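Local coordinates for periplasmic binding protein (PDB 4OVK), which probably captures a solute, as yet unidentified, in the periplasm and delivers it to an ABC transporter for uptake, at residues S83-N88 with E95-L100; E164-Q169 with N302-R307; V181-N186 with R277-N282; K270-I275 with M289-Q294; Y318-N321 with S325-N328. One frame throughout, in Å; residues are numbered along the deposited sequence. Where two conformers were deposited one is given.

Contact 1 (S83-N88 with E95-L100)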
# COMPACT_ATOMS: atom_id res chain seq x y z
N SER A 83 -16.07 -11.85 5.43
CA SER A 83 -15.61 -10.51 5.79
C SER A 83 -16.48 -9.84 6.87
O SER A 83 -16.52 -8.61 6.98
CB SER A 83 -15.57 -9.62 4.56
OG SER A 83 -16.85 -9.49 3.98
N SER A 84 -17.16 -10.66 7.65
CA SER A 84 -18.10 -10.18 8.66
C SER A 84 -17.56 -10.25 10.08
O SER A 84 -18.21 -9.77 11.02
CB SER A 84 -19.40 -10.99 8.56
OG SER A 84 -19.17 -12.35 8.89
N PHE A 85 -16.39 -10.84 10.26
CA PHE A 85 -15.92 -11.18 11.62
C PHE A 85 -15.32 -9.99 12.38
O PHE A 85 -15.06 -10.09 13.58
CB PHE A 85 -14.92 -12.33 11.54
CG PHE A 85 -13.53 -11.91 11.22
CD1 PHE A 85 -13.11 -11.72 9.90
CD2 PHE A 85 -12.61 -11.71 12.25
CE1 PHE A 85 -11.82 -11.33 9.66
CE2 PHE A 85 -11.32 -11.34 11.99
CZ PHE A 85 -10.92 -11.13 10.70
N VAL A 86 -15.12 -8.87 11.68
CA VAL A 86 -14.54 -7.65 12.24
C VAL A 86 -15.20 -6.42 11.59
O VAL A 86 -15.51 -6.45 10.40
CB VAL A 86 -12.99 -7.63 12.05
CG1 VAL A 86 -12.58 -7.63 10.58
CG2 VAL A 86 -12.36 -6.47 12.79
N ASP A 87 -15.43 -5.36 12.37
CA ASP A 87 -16.08 -4.14 11.84
C ASP A 87 -15.05 -3.04 11.48
O ASP A 87 -13.85 -3.27 11.56
CB ASP A 87 -17.17 -3.64 12.82
CG ASP A 87 -16.59 -2.98 14.07
OD1 ASP A 87 -15.38 -2.69 14.11
OD2 ASP A 87 -17.38 -2.73 15.01
N ASN A 88 -15.52 -1.86 11.09
CA ASN A 88 -14.61 -0.77 10.66
C ASN A 88 -13.79 -0.14 11.76
O ASN A 88 -12.79 0.51 11.49
CB ASN A 88 -15.39 0.36 9.97
CG ASN A 88 -15.55 0.13 8.49
OD1 ASN A 88 -15.06 -0.86 7.97
ND2 ASN A 88 -16.22 1.05 7.80
N GLU A 95 -17.95 -14.44 18.59
CA GLU A 95 -18.81 -15.58 18.22
C GLU A 95 -18.50 -16.04 16.78
O GLU A 95 -18.34 -17.24 16.53
CB GLU A 95 -20.29 -15.23 18.37
CG GLU A 95 -21.24 -16.31 17.87
CD GLU A 95 -22.70 -16.02 18.18
OE1 GLU A 95 -23.07 -14.83 18.30
OE2 GLU A 95 -23.49 -16.99 18.27
N GLU A 96 -18.43 -15.09 15.85
CA GLU A 96 -18.18 -15.41 14.45
C GLU A 96 -16.79 -16.07 14.24
O GLU A 96 -16.67 -17.05 13.51
CB GLU A 96 -18.33 -14.14 13.59
CG GLU A 96 -18.23 -14.36 12.08
CD GLU A 96 -19.57 -14.32 11.37
OE1 GLU A 96 -20.42 -13.46 11.70
OE2 GLU A 96 -19.77 -15.16 10.47
N VAL A 97 -15.76 -15.53 14.90
CA VAL A 97 -14.39 -16.07 14.76
C VAL A 97 -14.31 -17.49 15.31
O VAL A 97 -13.63 -18.34 14.76
CB VAL A 97 -13.33 -15.21 15.48
CG1 VAL A 97 -11.92 -15.76 15.22
CG2 VAL A 97 -13.40 -13.76 15.02
N ALA A 98 -15.02 -17.72 16.41
CA ALA A 98 -15.07 -19.03 17.02
C ALA A 98 -15.72 -20.06 16.09
O ALA A 98 -15.28 -21.20 16.03
CB ALA A 98 -15.83 -18.96 18.35
N LYS A 99 -16.75 -19.64 15.36
CA LYS A 99 -17.38 -20.48 14.34
C LYS A 99 -16.43 -20.73 13.17
O LYS A 99 -16.30 -21.86 12.70
CB LYS A 99 -18.68 -19.84 13.82
CG LYS A 99 -19.86 -19.94 14.77
CD LYS A 99 -21.13 -19.34 14.19
CE LYS A 99 -21.07 -17.81 14.11
NZ LYS A 99 -22.41 -17.17 14.14
N LEU A 100 -15.75 -19.67 12.72
CA LEU A 100 -14.79 -19.76 11.60
C LEU A 100 -13.59 -20.68 11.86
O LEU A 100 -13.00 -21.22 10.94
CB LEU A 100 -14.22 -18.37 11.26
CG LEU A 100 -14.81 -17.51 10.16
CD1 LEU A 100 -13.96 -16.25 10.03
CD2 LEU A 100 -14.86 -18.27 8.84
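E96 brings its side chain over S84 and F85 at the start of the contact. Its CG lies anti to the backbone N (chi1 -174°), which projects the chain off the helix toward 83-88, and a bend at chi2 (104°) then turns the carboxylate over the serine. S84 OG sits above the flat of that carboxylate, 3.2 Å from E96 CD and almost equally far from the two oxygens. The aliphatic part is also used: E96 CG packs at 3.9 Å from F85 CB. OE2 has a weak hydrogen bond from N82 ND2, while the backbone N of E96 is held by N93 OD1. An alanine here is likely to leave N82 ND2 without this acceptor and to open a gap beside F85 CB. This helix, 94-100, leads into strand 104-108 of the parallel, Rossmann-like sheet with strand order 2-1-3-4, so the contact packs a long loop against a helix preceding a sheet strand. V97 follows with CG2, the branch beside its backbone N, which approaches F85 CD2 to 3.5 Å at an oblique angle to the ring. V97 also touches V92, P102 and I123, and V86 CG1 covers one face of the F85 ring near its rim. One turn after E96, L100 reaches back with CD1 to F85 CB at 4.3 Å, a looser apolar touch, and its carbonyl oxygen accepts a hydrogen bond from R33 NH2.

Contact 2 (E164-Q169 with N302-R307)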
# COMPACT_ATOMS: atom_id res chain seq x y z
N GLU A 164 15.43 -0.17 -1.28
CA GLU A 164 15.84 0.88 -0.34
C GLU A 164 17.29 1.29 -0.59
O GLU A 164 17.60 2.48 -0.67
CB GLU A 164 15.64 0.42 1.11
CG GLU A 164 14.19 0.50 1.55
CD GLU A 164 13.92 -0.21 2.87
OE1 GLU A 164 14.90 -0.51 3.60
OE2 GLU A 164 12.73 -0.45 3.18
N ALA A 165 18.18 0.31 -0.73
CA ALA A 165 19.60 0.59 -0.98
C ALA A 165 19.79 1.33 -2.30
O ALA A 165 20.60 2.24 -2.37
CB ALA A 165 20.42 -0.69 -0.97
N TYR A 166 19.05 0.93 -3.33
CA TYR A 166 19.11 1.62 -4.63
C TYR A 166 18.75 3.10 -4.51
O TYR A 166 19.47 3.97 -4.98
CB TYR A 166 18.22 0.91 -5.65
CG TYR A 166 17.98 1.68 -6.94
CD1 TYR A 166 18.89 1.62 -7.99
CD2 TYR A 166 16.85 2.48 -7.09
CE1 TYR A 166 18.67 2.33 -9.16
CE2 TYR A 166 16.62 3.18 -8.25
CZ TYR A 166 17.55 3.11 -9.29
OH TYR A 166 17.35 3.80 -10.45
N PHE A 167 17.63 3.39 -3.85
CA PHE A 167 17.22 4.78 -3.67
C PHE A 167 18.15 5.57 -2.73
O PHE A 167 18.39 6.75 -2.95
CB PHE A 167 15.75 4.88 -3.24
CG PHE A 167 14.79 4.65 -4.38
CD1 PHE A 167 14.50 5.67 -5.27
CD2 PHE A 167 14.21 3.41 -4.58
CE1 PHE A 167 13.65 5.47 -6.34
CE2 PHE A 167 13.35 3.19 -5.65
CZ PHE A 167 13.07 4.22 -6.53
N LYS A 168 18.72 4.92 -1.71
CA LYS A 168 19.69 5.63 -0.86
C LYS A 168 20.93 5.99 -1.67
O LYS A 168 21.50 7.07 -1.48
CB LYS A 168 20.12 4.81 0.36
CG LYS A 168 18.99 4.49 1.34
CD LYS A 168 18.50 5.70 2.11
CE LYS A 168 19.32 5.94 3.37
NZ LYS A 168 18.98 7.23 4.03
N GLN A 169 21.33 5.11 -2.58
CA GLN A 169 22.58 5.31 -3.31
C GLN A 169 22.36 6.41 -4.33
O GLN A 169 23.19 7.27 -4.49
CB GLN A 169 23.05 4.02 -3.98
CG GLN A 169 24.49 4.04 -4.48
CD GLN A 169 24.65 4.71 -5.83
OE1 GLN A 169 23.75 4.67 -6.69
NE2 GLN A 169 25.80 5.34 -6.04
N ASN A 302 17.06 6.33 -14.42
CA ASN A 302 17.02 5.98 -15.85
C ASN A 302 17.61 4.62 -16.16
O ASN A 302 17.97 4.35 -17.31
CB ASN A 302 17.80 7.04 -16.65
CG ASN A 302 19.27 7.10 -16.26
OD1 ASN A 302 19.70 6.45 -15.31
ND2 ASN A 302 20.04 7.88 -16.99
N ASP A 303 17.71 3.76 -15.16
CA ASP A 303 18.39 2.48 -15.31
C ASP A 303 17.50 1.29 -14.95
O ASP A 303 17.99 0.21 -14.60
CB ASP A 303 19.70 2.48 -14.51
CG ASP A 303 19.51 2.93 -13.08
OD1 ASP A 303 18.36 3.07 -12.62
OD2 ASP A 303 20.53 3.15 -12.40
N TYR A 304 16.19 1.50 -15.06
CA TYR A 304 15.19 0.44 -14.96
C TYR A 304 14.00 0.75 -15.85
O TYR A 304 13.77 1.91 -16.24
CB TYR A 304 14.71 0.24 -13.52
CG TYR A 304 14.08 1.45 -12.88
CD1 TYR A 304 12.73 1.75 -13.07
CD2 TYR A 304 14.83 2.31 -12.08
CE1 TYR A 304 12.16 2.87 -12.49
CE2 TYR A 304 14.26 3.42 -11.48
CZ TYR A 304 12.92 3.70 -11.69
OH TYR A 304 12.35 4.80 -11.09
N ILE A 305 13.28 -0.30 -16.21
CA ILE A 305 12.03 -0.20 -16.96
C ILE A 305 10.91 -0.71 -16.05
O ILE A 305 10.86 -1.91 -15.72
CB ILE A 305 12.08 -1.02 -18.25
CG1 ILE A 305 13.25 -0.55 -19.14
CG2 ILE A 305 10.76 -0.93 -19.00
CD1 ILE A 305 13.53 -1.49 -20.30
N LEU A 306 10.04 0.20 -15.63
CA LEU A 306 9.04 -0.09 -14.61
C LEU A 306 8.13 -1.24 -15.04
O LEU A 306 7.84 -2.13 -14.25
CB LEU A 306 8.21 1.16 -14.32
CG LEU A 306 7.08 0.97 -13.31
CD1 LEU A 306 7.59 0.39 -11.99
CD2 LEU A 306 6.34 2.28 -13.08
N ARG A 307 7.69 -1.23 -16.30
CA ARG A 307 6.81 -2.28 -16.82
C ARG A 307 7.44 -3.68 -16.65
O ARG A 307 6.76 -4.63 -16.31
CB ARG A 307 6.49 -1.99 -18.29
CG ARG A 307 6.01 -3.14 -19.14
CD ARG A 307 5.72 -2.68 -20.56
NE ARG A 307 4.84 -1.51 -20.60
CZ ARG A 307 3.53 -1.52 -20.80
NH1 ARG A 307 2.88 -2.66 -21.02
NH2 ARG A 307 2.85 -0.38 -20.81
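Y166 and D303 approach from opposite directions in a surface contact: the phenol gives its proton to the carboxylate, with Y166 OH 2.5 Å from D303 OD1. With CG anti to the backbone N (chi1 168°), the Y166 ring extends away from helix 150-170. D303 CG instead lies between its backbone N and carbonyl carbon (chi1 50°), and the residue presents the syn lone pair of OD1 near the plane of the tyrosine ring. Ring and carboxylate planes are 51° apart. Y304 approaches from another direction, roughly at right angles to Y166, and places the edge of its ring against the same hydroxyl: Y304 CE2 is 3.3 Å from Y166 OH. The hydroxyl of Y304 is bonded elsewhere, to K290 O. On the helix, Y166 CD2 rests on the rim of one face of F167. A phenylalanine in place of Y166 would probably leave D303 OD1 without its donor and the edge of Y304 without a polar neighbour. D303 OD2 forms a salt bridge with K170 NZ, so one carboxylate joins a neutral donor and a cation, both from the same helical region. The lysine charge would be expected to favour an ionised aspartate, consistent with the short phenol bond it accepts.

Contact 3 (V181-N186 with R277-N282); sequences VLYLQN and RWDAPN
Strand 180-184 belongs to the second parallel sheet of this two-lobed binding protein, with strand order 2-1-3-4, and its Y183 reaches from there to D279 in the loop that connects strand 268-270 to helix 285-296. The link is one hydrogen bond between buried groups, Y183 OH giving its proton to D279 OD1 at 2.6 Å. The acceptor lies at the edge of the phenol ring, near its plane, yet the carboxylate stands almost upright against that ring, with 82° between the two planes. OD1 is met on its anti side, with the hydroxyl 17° out of the carboxylate plane. That leaves the second oxygen for another partner: D279 OD2 accepts from the backbone N of N238. The aspartate is thus gripped at both oxygens, and two bonds fix the turn of its carboxylate. Near the phenol hydroxyl, Y183 CE1 also comes to 3.5 Å from D279 OD1, a distance set by the edge-on approach. Further along the loop, N282 ND2 donates to A280 O at 3.0 Å, almost straight, and N282 OD1 accepts from E284 N in an Asx turn immediately before helix 285-296. The Y183 side chain lies between strand 190-192, where it touches A192, helix 197-204, where it touches N198, and helix 285-296, where it touches M288.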
# COMPACT_ATOMS: atom_id res chain seq x y z
N VAL A 181 6.09 19.03 -5.47
CA VAL A 181 5.09 17.97 -5.65
C VAL A 181 4.04 18.05 -4.57
O VAL A 181 4.37 18.16 -3.37
CB VAL A 181 5.73 16.56 -5.60
CG1 VAL A 181 4.69 15.49 -5.91
CG2 VAL A 181 6.93 16.45 -6.54
N LEU A 182 2.77 18.00 -5.00
CA LEU A 182 1.61 17.99 -4.11
C LEU A 182 0.93 16.62 -4.24
O LEU A 182 0.64 16.16 -5.35
CB LEU A 182 0.61 19.06 -4.53
CG LEU A 182 -0.64 19.18 -3.64
CD1 LEU A 182 -0.24 19.68 -2.26
CD2 LEU A 182 -1.66 20.09 -4.28
N TYR A 183 0.69 15.96 -3.10
CA TYR A 183 -0.06 14.71 -3.09
C TYR A 183 -1.47 15.05 -2.61
O TYR A 183 -1.70 15.31 -1.43
CB TYR A 183 0.64 13.69 -2.19
CG TYR A 183 0.47 12.22 -2.62
CD1 TYR A 183 -0.77 11.62 -2.64
CD2 TYR A 183 1.57 11.45 -2.99
CE1 TYR A 183 -0.92 10.28 -3.01
CE2 TYR A 183 1.44 10.13 -3.38
CZ TYR A 183 0.19 9.54 -3.38
OH TYR A 183 0.06 8.22 -3.74
N LEU A 184 -2.40 15.10 -3.56
CA LEU A 184 -3.79 15.49 -3.31
C LEU A 184 -4.63 14.25 -3.06
O LEU A 184 -4.67 13.34 -3.89
CB LEU A 184 -4.32 16.31 -4.51
CG LEU A 184 -5.76 16.83 -4.47
CD1 LEU A 184 -5.99 17.83 -3.33
CD2 LEU A 184 -6.13 17.47 -5.81
N GLN A 185 -5.30 14.19 -1.90
CA GLN A 185 -6.08 13.00 -1.55
C GLN A 185 -7.40 12.90 -2.30
O GLN A 185 -7.81 11.80 -2.72
CB GLN A 185 -6.40 12.94 -0.05
CG GLN A 185 -6.78 11.52 0.39
CD GLN A 185 -7.15 11.40 1.86
OE1 GLN A 185 -7.03 10.33 2.45
NE2 GLN A 185 -7.63 12.48 2.45
N ASN A 186 -8.10 14.03 -2.44
CA ASN A 186 -9.51 14.00 -2.84
C ASN A 186 -9.99 15.31 -3.47
O ASN A 186 -9.17 16.17 -3.79
CB ASN A 186 -10.37 13.61 -1.63
CG ASN A 186 -10.21 14.53 -0.45
OD1 ASN A 186 -9.96 15.72 -0.60
ND2 ASN A 186 -10.40 13.99 0.75
N ARG A 277 -3.80 -0.36 -2.80
CA ARG A 277 -3.34 0.97 -3.23
C ARG A 277 -1.89 1.20 -2.78
O ARG A 277 -1.41 0.64 -1.79
CB ARG A 277 -4.28 2.08 -2.81
CG ARG A 277 -4.39 2.29 -1.33
CD ARG A 277 -5.57 3.19 -0.99
NE ARG A 277 -5.72 3.21 0.45
CZ ARG A 277 -6.85 2.97 1.12
NH1 ARG A 277 -6.82 3.01 2.45
NH2 ARG A 277 -7.99 2.69 0.50
N TRP A 278 -1.19 1.99 -3.58
CA TRP A 278 0.23 2.23 -3.40
C TRP A 278 0.49 3.50 -2.60
O TRP A 278 1.65 3.88 -2.43
CB TRP A 278 0.91 2.28 -4.77
CG TRP A 278 1.06 0.96 -5.45
CD1 TRP A 278 0.56 -0.25 -5.04
CD2 TRP A 278 1.75 0.71 -6.68
NE1 TRP A 278 0.91 -1.23 -5.94
CE2 TRP A 278 1.65 -0.67 -6.95
CE3 TRP A 278 2.47 1.52 -7.58
CZ2 TRP A 278 2.22 -1.26 -8.09
CZ3 TRP A 278 3.04 0.93 -8.71
CH2 TRP A 278 2.91 -0.44 -8.95
N ASP A 279 -0.58 4.12 -2.10
CA ASP A 279 -0.56 5.41 -1.40
C ASP A 279 0.05 5.33 -0.01
O ASP A 279 0.38 6.37 0.55
CB ASP A 279 -1.98 5.97 -1.27
CG ASP A 279 -2.68 6.19 -2.62
OD1 ASP A 279 -2.27 7.06 -3.41
OD2 ASP A 279 -3.66 5.48 -2.90
N ALA A 280 0.15 4.12 0.55
CA ALA A 280 0.78 3.89 1.85
C ALA A 280 1.57 2.58 1.82
O ALA A 280 1.47 1.81 0.86
CB ALA A 280 -0.28 3.86 2.95
N PRO A 281 2.37 2.30 2.87
CA PRO A 281 3.21 1.11 2.83
C PRO A 281 2.46 -0.20 2.56
O PRO A 281 1.40 -0.46 3.15
CB PRO A 281 3.87 1.09 4.21
CG PRO A 281 3.84 2.52 4.66
CD PRO A 281 2.57 3.08 4.11
N ASN A 282 3.05 -1.01 1.67
CA ASN A 282 2.51 -2.29 1.20
C ASN A 282 3.61 -3.13 0.51
O ASN A 282 4.75 -2.69 0.37
CB ASN A 282 1.33 -2.05 0.24
CG ASN A 282 1.77 -1.59 -1.11
OD1 ASN A 282 1.93 -2.40 -2.02
ND2 ASN A 282 2.00 -0.27 -1.26

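Contact 4 (K270-I275 with M289-Q294)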
# COMPACT_ATOMS: atom_id res chain seq x y z
N LYS A 270 -2.73 10.34 -11.66
CA LYS A 270 -3.35 9.40 -10.71
C LYS A 270 -2.37 8.32 -10.25
O LYS A 270 -1.76 7.61 -11.07
CB LYS A 270 -4.57 8.76 -11.36
CG LYS A 270 -5.40 7.83 -10.48
CD LYS A 270 -6.19 8.60 -9.44
CE LYS A 270 -7.39 7.80 -8.97
NZ LYS A 270 -8.11 8.49 -7.88
N ALA A 271 -2.23 8.16 -8.94
CA ALA A 271 -1.33 7.15 -8.41
C ALA A 271 -1.75 5.75 -8.88
O ALA A 271 -2.94 5.44 -8.92
CB ALA A 271 -1.30 7.18 -6.90
N PRO A 272 -0.77 4.90 -9.21
CA PRO A 272 -1.11 3.52 -9.54
C PRO A 272 -1.68 2.73 -8.37
O PRO A 272 -1.55 3.13 -7.19
CB PRO A 272 0.23 2.92 -9.96
CG PRO A 272 1.11 4.07 -10.23
CD PRO A 272 0.67 5.15 -9.30
N MSE A 273 -2.31 1.62 -8.70
CA MSE A 273 -2.78 0.65 -7.72
C MSE A 273 -2.61 -0.74 -8.27
O MSE A 273 -3.11 -1.05 -9.33
CB MSE A 273 -4.23 0.96 -7.41
CG MSE A 273 -4.85 -0.18 -6.61
SE MSE A 273 -6.49 0.50 -5.82
CE MSE A 273 -7.63 -0.11 -7.29
N GLY A 274 -1.89 -1.57 -7.52
CA GLY A 274 -1.69 -2.96 -7.86
C GLY A 274 -2.64 -3.78 -7.02
O GLY A 274 -3.85 -3.59 -7.10
N ILE A 275 -2.08 -4.66 -6.19
CA ILE A 275 -2.85 -5.58 -5.38
C ILE A 275 -3.62 -4.84 -4.29
O ILE A 275 -4.68 -5.29 -3.83
CB ILE A 275 -1.91 -6.67 -4.81
CG1 ILE A 275 -2.71 -7.93 -4.45
CG2 ILE A 275 -1.06 -6.09 -3.69
CD1 ILE A 275 -1.85 -9.11 -4.10
N MSE A 289 7.76 3.45 -5.69
CA MSE A 289 8.93 4.32 -5.63
C MSE A 289 9.54 4.49 -7.01
O MSE A 289 9.96 5.59 -7.42
CB MSE A 289 9.96 3.74 -4.66
CG MSE A 289 9.41 3.74 -3.26
SE MSE A 289 9.62 5.53 -2.49
CE MSE A 289 10.46 4.76 -0.88
N LYS A 290 9.55 3.41 -7.77
CA LYS A 290 10.05 3.44 -9.14
C LYS A 290 9.20 4.31 -10.07
O LYS A 290 9.75 5.07 -10.87
CB LYS A 290 10.23 2.04 -9.68
CG LYS A 290 11.52 1.42 -9.16
CD LYS A 290 11.76 0.01 -9.65
CE LYS A 290 13.23 -0.33 -9.43
NZ LYS A 290 13.62 -1.69 -9.88
N TRP A 291 7.88 4.24 -9.92
CA TRP A 291 6.97 5.10 -10.68
C TRP A 291 7.24 6.58 -10.36
O TRP A 291 7.42 7.39 -11.27
CB TRP A 291 5.52 4.71 -10.39
CG TRP A 291 4.49 5.48 -11.11
CD1 TRP A 291 4.11 5.31 -12.41
CD2 TRP A 291 3.69 6.54 -10.58
NE1 TRP A 291 3.12 6.22 -12.73
CE2 TRP A 291 2.85 6.97 -11.61
CE3 TRP A 291 3.61 7.17 -9.33
CZ2 TRP A 291 1.93 8.00 -11.44
CZ3 TRP A 291 2.71 8.19 -9.16
CH2 TRP A 291 1.86 8.58 -10.20
N MSE A 292 7.31 6.91 -9.07
CA MSE A 292 7.51 8.30 -8.64
C MSE A 292 8.84 8.82 -9.10
O MSE A 292 8.94 9.96 -9.57
CB MSE A 292 7.42 8.41 -7.12
CG MSE A 292 5.99 8.11 -6.67
SE MSE A 292 5.86 8.35 -4.73
CE MSE A 292 6.50 10.21 -4.71
N GLY A 293 9.88 8.01 -8.96
CA GLY A 293 11.23 8.40 -9.39
C GLY A 293 11.28 8.84 -10.84
O GLY A 293 11.89 9.86 -11.20
N GLN A 294 10.62 8.07 -11.70
CA GLN A 294 10.62 8.41 -13.11
C GLN A 294 9.73 9.61 -13.47
O GLN A 294 9.95 10.23 -14.49
CB GLN A 294 10.33 7.20 -13.98
CG GLN A 294 11.55 6.30 -14.01
CD GLN A 294 11.45 5.15 -14.99
OE1 GLN A 294 10.36 4.69 -15.33
NE2 GLN A 294 12.61 4.66 -15.42
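P272 faces W291 where the chain, leaving strand 268-270 without regular structure, passes helix 285-296 with 8.3 Å between P272 CA and W291 CA, the nearest CA pair of the two segments. The side chains fill that distance. W291 has CG anti to its backbone N (chi1 -179°), so the indole extends from the helix and offers a flat face to the proline. P272 CD lies 3.4 Å from the centroid of the six-membered ring and only 5° off its normal, which places the methylene squarely over the face and meets the geometry of a CH-pi interaction. P272 CG takes the neighbouring position above the ring fusion, 3.6 Å from W291 CD2, so two carbons of the pyrrolidine ring rest on the indole. The preceding residues complete the surface with backbone atoms: K270 O approaches W291 CZ2 obliquely at 3.7 Å, and A271 CA comes to 3.9 Å from W291 CH2. K270 O accepts a hydrogen bond from N332 ND2, and the buried K270 NZ is directed elsewhere, to the carbonyl oxygens of S237, D240 and I242. W291 also meets the ring of the C-terminal F341 and is touched by L306, while P272 is packed against W278. No hydrogen bond crosses between the segments, so cohesion rests on apolar contact. Proline laid on an indole face is a classic CH-pi pairing; here it joins the chain emerging from the edge strand of a parallel sheet to helix 285-296, the next long helix in the fold.

Contact 5 (Y318-N321 with S325-N328); sequences YHYN and SEIN
Y320 and E326 point at each other from opposite directions, and their polar ends meet at the edge of the ring. The phenol donates to the carboxylate, Y320 OH to E326 OE2 at 2.5 Å, on the syn lone pair of that oxygen. E326 CD lies in the plane of the ring, but the carboxylate is turned 47° from it. E326 OE1 also lies beside that edge, 3.4 Å from Y320 CE2, too poorly angled for a bond from the phenol. Y320 has CG anti to its backbone N (chi1 -170°), while E326 runs extended beyond CG (chi2 168°), so together they bridge the gap between backbones. The setting is a helix-loop-helix connection: H319, the first residue past helix 306-318, leaves helical geometry with a positive phi, and helix 324-331 begins a few residues later. E326 OE1 accepts from the backbone N of T323, just before the second helix. It also receives a proton from water 1 at 2.9 Å, and the same water donates to N321 O at 2.6 Å, forming a water bridge alongside the direct tyrosine bond. T73 of helix 71-74 packs against both the Y320 and the E326 side chains.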
# COMPACT_ATOMS: atom_id res chain seq x y z
N TYR A 318 3.53 -13.95 -7.48
CA TYR A 318 2.13 -14.34 -7.61
C TYR A 318 1.90 -15.41 -8.68
O TYR A 318 0.78 -15.90 -8.83
CB TYR A 318 1.25 -13.14 -7.96
CG TYR A 318 1.42 -11.88 -7.14
CD1 TYR A 318 1.79 -11.91 -5.80
CD2 TYR A 318 1.17 -10.64 -7.70
CE1 TYR A 318 1.91 -10.75 -5.06
CE2 TYR A 318 1.28 -9.48 -6.97
CZ TYR A 318 1.64 -9.53 -5.64
OH TYR A 318 1.76 -8.38 -4.91
N HIS A 319 2.94 -15.77 -9.44
CA HIS A 319 2.82 -16.71 -10.55
C HIS A 319 1.74 -16.26 -11.51
O HIS A 319 0.91 -17.06 -11.95
CB HIS A 319 2.54 -18.15 -10.07
CG HIS A 319 3.56 -18.64 -9.11
ND1 HIS A 319 4.85 -18.92 -9.49
CD2 HIS A 319 3.51 -18.82 -7.77
CE1 HIS A 319 5.55 -19.28 -8.42
NE2 HIS A 319 4.76 -19.21 -7.37
N TYR A 320 1.75 -14.97 -11.81
CA TYR A 320 0.76 -14.38 -12.69
C TYR A 320 1.49 -13.51 -13.70
O TYR A 320 2.32 -12.68 -13.32
CB TYR A 320 -0.26 -13.53 -11.92
CG TYR A 320 -1.45 -13.10 -12.77
CD1 TYR A 320 -2.54 -13.94 -12.95
CD2 TYR A 320 -1.47 -11.86 -13.41
CE1 TYR A 320 -3.60 -13.58 -13.74
CE2 TYR A 320 -2.55 -11.49 -14.20
CZ TYR A 320 -3.61 -12.35 -14.35
OH TYR A 320 -4.69 -12.01 -15.15
N ASN A 321 1.19 -13.73 -14.97
CA ASN A 321 1.80 -12.96 -16.07
C ASN A 321 0.84 -11.90 -16.60
O ASN A 321 -0.12 -12.19 -17.32
CB ASN A 321 2.25 -13.92 -17.17
CG ASN A 321 3.36 -14.83 -16.72
OD1 ASN A 321 4.23 -14.44 -15.94
ND2 ASN A 321 3.36 -16.07 -17.22
N SER A 325 -2.84 -4.79 -21.23
CA SER A 325 -4.05 -4.12 -20.73
C SER A 325 -4.05 -4.01 -19.21
O SER A 325 -4.37 -2.96 -18.67
CB SER A 325 -5.32 -4.87 -21.17
OG SER A 325 -5.45 -4.84 -22.58
N GLU A 326 -3.68 -5.09 -18.53
CA GLU A 326 -3.64 -5.10 -17.07
C GLU A 326 -2.59 -4.10 -16.55
O GLU A 326 -2.82 -3.39 -15.58
CB GLU A 326 -3.39 -6.51 -16.52
CG GLU A 326 -4.59 -7.45 -16.70
CD GLU A 326 -4.26 -8.91 -16.44
OE1 GLU A 326 -3.12 -9.34 -16.75
OE2 GLU A 326 -5.15 -9.65 -15.95
N ILE A 327 -1.44 -4.02 -17.22
CA ILE A 327 -0.41 -3.07 -16.84
C ILE A 327 -0.91 -1.63 -17.04
O ILE A 327 -0.66 -0.77 -16.20
CB ILE A 327 0.90 -3.31 -17.63
CG1 ILE A 327 1.49 -4.67 -17.23
CG2 ILE A 327 1.89 -2.17 -17.41
CD1 ILE A 327 2.46 -5.23 -18.24
N ASN A 328 -1.63 -1.39 -18.12
CA ASN A 328 -2.20 -0.05 -18.37
C ASN A 328 -3.12 0.35 -17.21
O ASN A 328 -3.07 1.46 -16.72
CB ASN A 328 -2.99 -0.03 -19.69
CG ASN A 328 -3.42 1.37 -20.11
OD1 ASN A 328 -3.71 2.24 -19.30
ND2 ASN A 328 -3.46 1.58 -21.41
O HOH W 1 -2.73 -12.09 -17.65

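Contacts 2 to 5 form a connected group, whereas contact 1 lies well away: its centre is 41 Å from that of contact 2 and 30 Å from that of contact 3. Contacts 3 and 4 touch where W278 CE3 meets P272 CB at 3.5 Å. Contact 4 joins contact 2 through two probable hydrogen bonds, Y304 OH to K290 O at 2.6 Å and Y304 O to Q294 NE2 at 3.1 Å. Contact 5 meets contact 4 where I275 CD1 is 3.8 Å from Y318 OH, and contact 2 where R307 NH1 is 3.8 Å from I327 CG2. No transported solute is identified. Triethylene glycol, probably from crystallisation, lies about 4 Å from the Y166 side chain, and K290 NZ hydrogen-bonds to triethylene glycol as well.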